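PDB 3EC9: uncharacterized NTF2-like protein from Burkholderia thailandensis E264, which is of unknown function but adopts the NTF2-like fold of SnoaL-like domains, a curved sheet and helices that in relatives often enclose a ligand pocket. Local coordinates for residues 131-134 and 135-138. Sequence-based numbering, arbitrary orientation. Where two conformers were deposited one is given.
Sequences TLLV and AQAM
Thr131 and Ala135 open the short C-terminal helix 131-137 with an i to i+4 backbone bond, Ala135 N donating to Thr131 O over 2.9 Å at a fairly straight 161°. Gln136 N repeats the pattern on Leu132 O, also at 2.9 Å. Toward the far end of the stretch the pattern slackens: Val134 O receives two weak bonds, from Ala137 N at 3.1 Å and from Met138 N at 3.5 Å. Met138 N also bonds to Ala135 O, three residues back.

Among the side chains, Gln136 does most of the bridging. With CG anti to its own carbonyl carbon (chi1 -75°) and the chain extended beyond, it runs back along the helix and sets its amide over the preceding turn. There the two ends divide: NE2 meets Leu132 CG at 4.0 Å, while OE1 lies beside Leu133, whose side chain points the same way. A water donates to both Leu133 O and Gln136 OE1, the latter over 2.9 Å, and so ties the amide oxygen to the main chain. Around from this polar edge, Val134 CG1 lies 4.2 Å from Met138 SE, the selenium of a selenomethionine, in one of its two conformers, so this contact is doubtful; Trp73 and Pro50 adjoin both side chains.

The helix touches both its own sheet and the second subunit. Val134 and Ala137 lie against Phe107 of strand 106-118, whereas Thr131 OG1 bonds to Asp130 and to the backbone N of Leu132 in the second subunit, placing the first turn at the dimer interface. Chemically, direct backbone bonds secure that turn, and the water gives the Leu133 carbonyl a polar partner, which probably helps hold the Gln136 amide in this rotation on the exposed side.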
# COMPACT_ATOMS: atom_id res chain seq x y z
N THR B 131 -5.06 4.71 -6.32
CA THR B 131 -5.26 4.77 -7.75
C THR B 131 -6.48 5.58 -8.20
O THR B 131 -6.50 6.17 -9.29
CB THR B 131 -5.28 3.33 -8.32
OG1 THR B 131 -6.23 2.59 -7.58
CG2 THR B 131 -3.89 2.67 -8.19
N LEU B 132 -7.52 5.64 -7.36
CA LEU B 132 -8.69 6.47 -7.68
C LEU B 132 -8.28 7.95 -7.71
O LEU B 132 -8.65 8.67 -8.62
CB LEU B 132 -9.83 6.24 -6.70
CG LEU B 132 -11.07 7.08 -6.96
CD1 LEU B 132 -11.69 6.68 -8.32
CD2 LEU B 132 -12.10 6.95 -5.82
N LEU B 133 -7.55 8.41 -6.71
CA LEU B 133 -7.13 9.83 -6.71
C LEU B 133 -6.22 10.18 -7.88
O LEU B 133 -6.32 11.28 -8.42
CB LEU B 133 -6.49 10.22 -5.38
CG LEU B 133 -7.46 10.63 -4.25
CD1 LEU B 133 -8.58 9.64 -3.96
CD2 LEU B 133 -6.71 11.01 -2.95
N VAL B 134 -5.32 9.28 -8.26
CA VAL B 134 -4.51 9.52 -9.45
C VAL B 134 -5.38 9.59 -10.72
O VAL B 134 -5.30 10.50 -11.55
CB VAL B 134 -3.45 8.41 -9.57
CG1 VAL B 134 -2.65 8.64 -10.88
CG2 VAL B 134 -2.52 8.36 -8.33
N ALA B 135 -6.29 8.63 -10.83
CA ALA B 135 -7.25 8.58 -11.92
C ALA B 135 -8.13 9.85 -12.02
O ALA B 135 -8.45 10.32 -13.12
CB ALA B 135 -8.11 7.30 -11.81
N GLN B 136 -8.52 10.43 -10.89
CA GLN B 136 -9.34 11.65 -10.89
C GLN B 136 -8.61 12.79 -11.60
O GLN B 136 -9.22 13.64 -12.25
CB GLN B 136 -9.69 12.06 -9.45
CG GLN B 136 -10.75 11.24 -8.76
CD GLN B 136 -10.85 11.52 -7.22
OE1 GLN B 136 -10.05 12.25 -6.62
NE2 GLN B 136 -11.87 10.96 -6.62
N ALA B 137 -7.30 12.86 -11.42
CA ALA B 137 -6.48 13.90 -12.04
C ALA B 137 -6.44 13.73 -13.58
O ALA B 137 -6.12 14.67 -14.29
CB ALA B 137 -5.07 13.90 -11.46
N MSE B 138 -6.69 12.51 -14.05
CA MSE B 138 -6.59 12.20 -15.46
C MSE B 138 -7.93 12.31 -16.16
O MSE B 138 -8.03 12.02 -17.36
CB MSE B 138 -6.00 10.80 -15.62
CG MSE B 138 -4.70 10.63 -14.84
SE MSE B 138 -4.12 8.81 -14.85
CE MSE B 138 -4.15 8.54 -16.76
O HOH W 1 -7.38 13.43 -7.02